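Local coordinates for ZYG-9 (Caenorhabditis elegans, PDB 2OF3), which organizes microtubules and spindle poles during mitosis and meiosis in one-cell stage embryos, as a microtubule-associated protein of the XMAP215 family, at residues S80-S85 with E116-T121; L110-V115 with R153-V158. All coordinates share one frame; numbering follows the deposited sequence.

Contact 1: residues S80-S85 with E116-T121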
ATOM      1  N   SER A  80      -0.866  -6.577 -21.180  1.00 23.22           N
ATOM      2  CA  SER A  80      -2.156  -7.026 -20.612  1.00 22.80           C
ATOM      3  C   SER A  80      -2.282  -6.730 -19.149  1.00 22.10           C
ATOM      4  O   SER A  80      -3.324  -6.242 -18.715  1.00 21.45           O
ATOM      5  CB  SER A  80      -2.359  -8.514 -20.870  1.00 22.70           C
ATOM      6  OG  SER A  80      -2.455  -8.663 -22.305  1.00 24.36           O
ATOM      7  N   LEU A  81      -1.240  -7.030 -18.378  1.00 21.98           N
ATOM      8  CA  LEU A  81      -1.193  -6.694 -16.965  1.00 22.00           C
ATOM      9  C   LEU A  81      -1.239  -5.185 -16.742  1.00 23.22           C
ATOM     10  O   LEU A  81      -1.959  -4.760 -15.842  1.00 22.80           O
ATOM     11  CB  LEU A  81       0.054  -7.299 -16.274  1.00 21.91           C
ATOM     12  CG  LEU A  81       0.195  -8.834 -16.366  1.00 21.73           C
ATOM     13  CD1 LEU A  81       1.491  -9.220 -15.656  1.00 21.33           C
ATOM     14  CD2 LEU A  81      -0.963  -9.570 -15.674  1.00 18.84           C
ATOM     15  N   LEU A  82      -0.471  -4.392 -17.521  1.00 22.67           N
ATOM     16  CA  LEU A  82      -0.512  -2.932 -17.436  1.00 22.97           C
ATOM     17  C   LEU A  82      -1.891  -2.326 -17.777  1.00 22.02           C
ATOM     18  O   LEU A  82      -2.391  -1.449 -17.028  1.00 20.32           O
ATOM     19  CB  LEU A  82       0.508  -2.289 -18.392  1.00 22.65           C
ATOM     20  CG  LEU A  82       1.882  -2.229 -17.786  1.00 27.41           C
ATOM     21  CD1 LEU A  82       2.797  -1.901 -18.943  1.00 30.33           C
ATOM     22  CD2 LEU A  82       1.992  -1.144 -16.610  1.00 23.28           C
ATOM     23  N   SER A  83      -2.484  -2.783 -18.894  1.00 20.72           N
ATOM     24  CA  SER A  83      -3.773  -2.262 -19.373  1.00 21.39           C
ATOM     25  C   SER A  83      -4.856  -2.454 -18.319  1.00 20.46           C
ATOM     26  O   SER A  83      -5.782  -1.656 -18.235  1.00 20.43           O
ATOM     27  CB  SER A  83      -4.235  -3.022 -20.615  1.00 21.32           C
ATOM     28  OG  SER A  83      -3.436  -2.690 -21.734  1.00 25.42           O
ATOM     29  N   ASN A  84      -4.722  -3.513 -17.531  1.00 18.89           N
ATOM     30  CA  ASN A  84      -5.733  -3.940 -16.557  1.00 19.32           C
ATOM     31  C   ASN A  84      -5.266  -3.867 -15.118  1.00 18.11           C
ATOM     32  O   ASN A  84      -5.890  -4.451 -14.244  1.00 18.48           O
ATOM     33  CB  ASN A  84      -6.247  -5.362 -16.931  1.00 19.25           C
ATOM     34  CG  ASN A  84      -6.949  -5.345 -18.224  1.00 17.86           C
ATOM     35  OD1 ASN A  84      -8.073  -4.809 -18.338  1.00 19.80           O
ATOM     36  ND2 ASN A  84      -6.283  -5.822 -19.258  1.00 14.51           N
ATOM     37  N   SER A  85      -4.196  -3.114 -14.876  1.00 17.29           N
ATOM     38  CA  SER A  85      -3.559  -3.050 -13.562  1.00 18.42           C
ATOM     39  C   SER A  85      -4.531  -2.631 -12.485  1.00 18.45           C
ATOM     40  O   SER A  85      -4.532  -3.212 -11.379  1.00 18.99           O
ATOM     41  CB  SER A  85      -2.368  -2.097 -13.545  1.00 17.56           C
ATOM     42  OG  SER A  85      -2.757  -0.704 -13.677  1.00 20.58           O
ATOM     43  N   GLU A 116       6.030  -3.168 -10.362  1.00 20.79           N
ATOM     44  CA  GLU A 116       7.303  -3.088 -11.162  1.00 22.48           C
ATOM     45  C   GLU A 116       7.113  -2.729 -12.620  1.00 22.21           C
ATOM     46  O   GLU A 116       7.843  -1.884 -13.114  1.00 21.91           O
ATOM     47  CB  GLU A 116       8.082  -4.369 -11.044  1.00 22.10           C
ATOM     48  CG  GLU A 116       8.919  -4.303  -9.793  1.00 29.69           C
ATOM     49  CD  GLU A 116       9.573  -5.622  -9.464  1.00 36.83           C
ATOM     50  OE1 GLU A 116       9.198  -6.661 -10.087  1.00 41.28           O
ATOM     51  OE2 GLU A 116      10.413  -5.605  -8.544  1.00 41.69           O
ATOM     52  N   LEU A 117       6.100  -3.296 -13.295  1.00 21.81           N
ATOM     53  CA  LEU A 117       5.789  -2.907 -14.665  1.00 22.94           C
ATOM     54  C   LEU A 117       5.290  -1.492 -14.767  1.00 23.51           C
ATOM     55  O   LEU A 117       5.672  -0.751 -15.696  1.00 24.16           O
ATOM     56  CB  LEU A 117       4.720  -3.839 -15.277  1.00 24.01           C
ATOM     57  CG  LEU A 117       5.173  -5.222 -15.790  1.00 25.96           C
ATOM     58  CD1 LEU A 117       3.911  -6.143 -16.023  1.00 24.77           C
ATOM     59  CD2 LEU A 117       5.992  -4.996 -17.053  1.00 23.08           C
ATOM     60  N   ILE A 118       4.448  -1.067 -13.817  1.00 22.83           N
ATOM     61  CA  ILE A 118       4.038   0.342 -13.767  1.00 21.25           C
ATOM     62  C   ILE A 118       5.270   1.228 -13.586  1.00 22.02           C
ATOM     63  O   ILE A 118       5.453   2.233 -14.337  1.00 21.34           O
ATOM     64  CB  ILE A 118       3.009   0.582 -12.629  1.00 21.26           C
ATOM     65  CG1 ILE A 118       1.692  -0.135 -12.934  1.00 21.55           C
ATOM     66  CG2 ILE A 118       2.781   2.138 -12.352  1.00 20.87           C
ATOM     67  CD1 ILE A 118       0.715  -0.209 -11.654  1.00 20.14           C
ATOM     68  N   ARG A 119       6.126   0.885 -12.615  1.00 21.63           N
ATOM     69  CA  ARG A 119       7.333   1.712 -12.386  1.00 22.18           C
ATOM     70  C   ARG A 119       8.254   1.760 -13.633  1.00 22.40           C
ATOM     71  O   ARG A 119       8.594   2.842 -14.131  1.00 22.58           O
ATOM     72  CB  ARG A 119       8.126   1.216 -11.167  1.00 20.88           C
ATOM     73  CG  ARG A 119       9.438   2.028 -10.959  1.00 23.16           C
ATOM     74  CD  ARG A 119      10.406   1.270 -10.048  1.00 26.53           C
ATOM     75  NE  ARG A 119      10.750   0.023 -10.706  1.00 28.92           N
ATOM     76  CZ  ARG A 119      11.225  -1.061 -10.102  1.00 31.88           C
ATOM     77  NH1 ARG A 119      11.442  -1.094  -8.773  1.00 30.42           N
ATOM     78  NH2 ARG A 119      11.471  -2.139 -10.849  1.00 34.16           N
ATOM     79  N   ASP A 120       8.651   0.589 -14.132  1.00 23.32           N
ATOM     80  CA  ASP A 120       9.570   0.500 -15.306  1.00 25.50           C
ATOM     81  C   ASP A 120       9.078   1.178 -16.565  1.00 25.87           C
ATOM     82  O   ASP A 120       9.906   1.691 -17.337  1.00 26.69           O
ATOM     83  CB  ASP A 120       9.918  -0.967 -15.615  1.00 24.92           C
ATOM     84  CG  ASP A 120      10.629  -1.626 -14.475  1.00 27.26           C
ATOM     85  OD1 ASP A 120      11.204  -0.936 -13.584  1.00 33.43           O
ATOM     86  OD2 ASP A 120      10.628  -2.854 -14.416  1.00 28.33           O
ATOM     87  N   THR A 121       7.771   1.187 -16.804  1.00 24.21           N
ATOM     88  CA  THR A 121       7.271   1.788 -18.011  1.00 24.68           C
ATOM     89  C   THR A 121       6.922   3.249 -17.782  1.00 25.23           C
ATOM     90  O   THR A 121       6.478   3.906 -18.700  1.00 24.86           O
ATOM     91  CB  THR A 121       6.050   1.070 -18.546  1.00 24.79           C
ATOM     92  OG1 THR A 121       4.976   1.112 -17.583  1.00 24.34           O
ATOM     93  CG2 THR A 121       6.403  -0.357 -18.827  1.00 25.13           C
TER
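Leu-82 and Ile-118 bring the two backbones together, their CA atoms 6.7 Å apart, where the C-terminal end of helix 78-83 meets the last turn of helix 101-120. Leu-82 contributes the largest share. Its CG lies anti to its own carbonyl carbon (chi1 -84°), and CD2 reaches the backbone of the facing helix, 3.7 Å from Ile-118 N. The same methyl packs against Ile-118 CG1 at 3.8 Å. The other branch, CD1, meets Thr-121 CG2 tip to tip at 3.9 Å. Leu-81 and Leu-117 cross obliquely, with their CD1 methyls 3.9 Å apart. Toward the interior, Ile-118 CD1 lies 4.0 Å from Ser-85 OG, a hydroxyl whose polar partner is Lys-11. Thr-121 turns OG1 back onto its own helix and bonds to Leu-117 O at 2.7 Å. Its backbone N reaches the same oxygen from the opposite face of the carbonyl plane, and OG1 also bonds to Thr-123. This is helix-helix packing within the HEAT-repeat array of the TOG domain. With no hydrogen bond across, aliphatic contact among Leu-81, Leu-82, Leu-117, Ile-118 and Thr-121 holds the two helix ends.

Contact 2: residues L110-V115 with R153-V158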
ATOM      1  N   LEU A 110       1.984 -11.445  -7.653  1.00 21.46           N
ATOM      2  CA  LEU A 110       1.289 -10.690  -8.724  1.00 21.18           C
ATOM      3  C   LEU A 110       1.335  -9.172  -8.501  1.00 20.64           C
ATOM      4  O   LEU A 110       1.603  -8.427  -9.449  1.00 21.37           O
ATOM      5  CB  LEU A 110      -0.165 -11.157  -8.960  1.00 20.97           C
ATOM      6  CG  LEU A 110      -0.899 -10.471 -10.119  1.00 21.93           C
ATOM      7  CD1 LEU A 110      -0.138 -10.648 -11.474  1.00 22.63           C
ATOM      8  CD2 LEU A 110      -2.318 -11.004 -10.238  1.00 21.16           C
ATOM      9  N   CYS A 111       1.090  -8.714  -7.271  1.00 19.86           N
ATOM     10  CA  CYS A 111       1.098  -7.279  -6.965  1.00 21.26           C
ATOM     11  C   CYS A 111       2.473  -6.709  -7.285  1.00 20.96           C
ATOM     12  O   CYS A 111       2.576  -5.647  -7.884  1.00 20.31           O
ATOM     13  CB  CYS A 111       0.775  -7.007  -5.476  1.00 20.95           C
ATOM     14  SG  CYS A 111      -0.929  -7.393  -5.046  1.00 25.78           S
ATOM     15  N   LYS A 112       3.531  -7.417  -6.883  1.00 21.14           N
ATOM     16  CA  LYS A 112       4.917  -7.005  -7.160  1.00 22.32           C
ATOM     17  C   LYS A 112       5.230  -6.832  -8.657  1.00 21.29           C
ATOM     18  O   LYS A 112       5.800  -5.820  -9.074  1.00 21.44           O
ATOM     19  CB  LYS A 112       5.907  -7.967  -6.461  1.00 23.47           C
ATOM     20  CG  LYS A 112       7.408  -7.676  -6.651  1.00 27.07           C
ATOM     21  CD  LYS A 112       7.924  -6.583  -5.699  1.00 34.95           C
ATOM     22  CE  LYS A 112       9.464  -6.372  -5.901  1.00 35.67           C
ATOM     23  NZ  LYS A 112      10.188  -7.638  -5.471  1.00 41.28           N
ATOM     24  N   VAL A 113       4.824  -7.793  -9.453  1.00 21.57           N
ATOM     25  CA  VAL A 113       5.063  -7.770 -10.885  1.00 22.75           C
ATOM     26  C   VAL A 113       4.343  -6.575 -11.492  1.00 22.03           C
ATOM     27  O   VAL A 113       4.892  -5.865 -12.334  1.00 22.11           O
ATOM     28  CB  VAL A 113       4.558  -9.145 -11.470  1.00 24.23           C
ATOM     29  CG1 VAL A 113       4.095  -9.069 -12.867  1.00 25.19           C
ATOM     30  CG2 VAL A 113       5.650 -10.249 -11.304  1.00 27.95           C
ATOM     31  N   ILE A 114       3.094  -6.357 -11.087  1.00 21.05           N
ATOM     32  CA  ILE A 114       2.284  -5.250 -11.619  1.00 20.38           C
ATOM     33  C   ILE A 114       2.897  -3.875 -11.280  1.00 19.30           C
ATOM     34  O   ILE A 114       3.072  -3.038 -12.170  1.00 18.16           O
ATOM     35  CB  ILE A 114       0.769  -5.335 -11.147  1.00 20.49           C
ATOM     36  CG1 ILE A 114       0.011  -6.451 -11.886  1.00 19.81           C
ATOM     37  CG2 ILE A 114       0.025  -4.001 -11.402  1.00 18.59           C
ATOM     38  CD1 ILE A 114      -1.312  -6.766 -11.209  1.00 20.48           C
ATOM     39  N   VAL A 115       3.265  -3.647 -10.020  1.00 19.82           N
ATOM     40  CA  VAL A 115       3.834  -2.334  -9.631  1.00 20.33           C
ATOM     41  C   VAL A 115       5.244  -2.096 -10.218  1.00 20.17           C
ATOM     42  O   VAL A 115       5.577  -0.952 -10.573  1.00 19.83           O
ATOM     43  CB  VAL A 115       3.757  -2.048  -8.083  1.00 19.12           C
ATOM     44  CG1 VAL A 115       2.329  -2.199  -7.617  1.00 20.06           C
ATOM     45  CG2 VAL A 115       4.677  -3.020  -7.288  1.00 20.20           C
ATOM     46  N   ARG A 153       6.476  -4.995   2.253  1.00 22.08           N
ATOM     47  CA  ARG A 153       7.273  -3.784   2.229  1.00 23.55           C
ATOM     48  C   ARG A 153       7.970  -3.612   0.937  1.00 23.79           C
ATOM     49  O   ARG A 153       8.141  -2.469   0.497  1.00 25.10           O
ATOM     50  CB  ARG A 153       8.301  -3.705   3.366  1.00 24.75           C
ATOM     51  CG  ARG A 153       9.409  -2.648   3.157  1.00 28.74           C
ATOM     52  CD  ARG A 153       8.901  -1.119   3.101  1.00 30.52           C
ATOM     53  NE  ARG A 153       9.197  -0.620   4.413  1.00 40.84           N
ATOM     54  CZ  ARG A 153      10.252   0.084   4.854  1.00 34.53           C
ATOM     55  NH1 ARG A 153      11.194   0.703   4.116  1.00 29.93           N
ATOM     56  NH2 ARG A 153      10.250   0.246   6.139  1.00 33.19           N
ATOM     57  N   ASP A 154       8.389  -4.702   0.297  1.00 24.20           N
ATOM     58  CA  ASP A 154       9.017  -4.598  -1.046  1.00 24.39           C
ATOM     59  C   ASP A 154       8.048  -4.012  -2.064  1.00 23.61           C
ATOM     60  O   ASP A 154       8.469  -3.223  -2.929  1.00 23.58           O
ATOM     61  CB  ASP A 154       9.500  -5.954  -1.580  1.00 25.91           C
ATOM     62  CG  ASP A 154      10.641  -6.557  -0.747  1.00 31.23           C
ATOM     63  OD1 ASP A 154      11.442  -5.771  -0.142  1.00 35.66           O
ATOM     64  OD2 ASP A 154      10.720  -7.815  -0.691  1.00 35.15           O
ATOM     65  N   ILE A 155       6.769  -4.375  -1.977  1.00 21.10           N
ATOM     66  CA  ILE A 155       5.747  -3.731  -2.875  1.00 21.48           C
ATOM     67  C   ILE A 155       5.548  -2.253  -2.499  1.00 21.23           C
ATOM     68  O   ILE A 155       5.495  -1.407  -3.344  1.00 21.86           O
ATOM     69  CB  ILE A 155       4.365  -4.487  -2.870  1.00 21.37           C
ATOM     70  CG1 ILE A 155       4.501  -5.887  -3.447  1.00 19.75           C
ATOM     71  CG2 ILE A 155       3.236  -3.690  -3.607  1.00 20.15           C
ATOM     72  CD1 ILE A 155       3.516  -6.841  -2.772  1.00 21.35           C
ATOM     73  N   VAL A 156       5.488  -1.937  -1.215  1.00 21.51           N
ATOM     74  CA  VAL A 156       5.400  -0.548  -0.783  1.00 21.25           C
ATOM     75  C   VAL A 156       6.580   0.244  -1.335  1.00 22.36           C
ATOM     76  O   VAL A 156       6.408   1.385  -1.726  1.00 23.11           O
ATOM     77  CB  VAL A 156       5.346  -0.463   0.743  1.00 21.08           C
ATOM     78  CG1 VAL A 156       5.425   1.016   1.189  1.00 20.60           C
ATOM     79  CG2 VAL A 156       4.022  -1.074   1.262  1.00 18.63           C
ATOM     80  N   ASN A 157       7.794  -0.313  -1.324  1.00 22.86           N
ATOM     81  CA  ASN A 157       9.008   0.405  -1.794  1.00 23.65           C
ATOM     82  C   ASN A 157       8.947   0.730  -3.291  1.00 22.99           C
ATOM     83  O   ASN A 157       9.393   1.808  -3.722  1.00 23.73           O
ATOM     84  CB  ASN A 157      10.300  -0.408  -1.489  1.00 23.15           C
ATOM     85  CG  ASN A 157      10.680  -0.394  -0.007  1.00 26.52           C
ATOM     86  OD1 ASN A 157      10.171   0.423   0.789  1.00 27.26           O
ATOM     87  ND2 ASN A 157      11.590  -1.316   0.383  1.00 30.44           N
ATOM     88  N   VAL A 158       8.374  -0.159  -4.089  1.00 21.80           N
ATOM     89  CA  VAL A 158       8.126   0.172  -5.524  1.00 22.92           C
ATOM     90  C   VAL A 158       7.070   1.300  -5.700  1.00 23.47           C
ATOM     91  O   VAL A 158       7.287   2.269  -6.446  1.00 23.24           O
ATOM     92  CB  VAL A 158       7.719  -1.100  -6.334  1.00 23.23           C
ATOM     93  CG1 VAL A 158       7.490  -0.778  -7.798  1.00 21.61           C
ATOM     94  CG2 VAL A 158       8.828  -2.191  -6.184  1.00 23.12           C
TER
HETATM   95  O   HOH W   1       9.845  -8.969  -2.702  1.00 40.73           O
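Ile-155 and Val-158 of helix 146-163 pack against Cys-111, Lys-112 and Val-115 of helix 101-120. The short helical segments run nearly parallel, with axes 9.5 Å apart and inclined by 15°. The tight part is made by valines and isoleucine. Val-158 CG1, anti to its backbone N (chi1 -179°), lies 3.4 Å from Val-115 O and 3.6 Å from Val-115 CG2. Ile-155 CG2 touches that Val-115 methyl at 4.0 Å. The other branch of Ile-155 reaches further: CG1 lies against the backbone of Lys-112, and CD1 meets Cys-111 CB at 3.9 Å. An alanine in place of Ile-155 would probably open a gap beside Cys-111 and Val-115 and leave the backbone of Lys-112 less well covered. The looser side is polar and partly exposed. Lys-112 bends at chi2 (82°) and chi4, and its NZ stays 4.8 Å from Asp-154 OD2. One water spans them, accepting from NZ and donating to OD2; NZ also makes a long, weak ion pair with Glu-116. In this HEAT-repeat array, helix 127-139 closes the buried side through Phe-133 on Cys-111 and Leu-137 on Ile-155. Cys-92 of helix 85-95 also touches Cys-111. Away from the contact, helix 60-76 packs on Leu-110, and helix 181-198 on Arg-153 and Asn-157.

Overall arrangement
Both contacts use helix 101-120. Contact 2 takes a middle part of it and contact 1 its C-terminal end, and their centres are 11 Å apart. Contact 2 is the buried one, its centre about 9 Å from the centre of the chain. The centre of contact 1 is about 16 Å from it, and that contact is only partly buried. Both rely on aliphatic packing without a direct hydrogen bond across, but their polar margins differ. Contact 2 has a water-linked pair of opposite charges; contact 1 has hydroxyls bonded near its helix ends. They also touch: Leu-81 CD1 lies 3.8 Å from Val-113 CG1. Helix 101-120 thus joins helix 78-83 to helix 146-163.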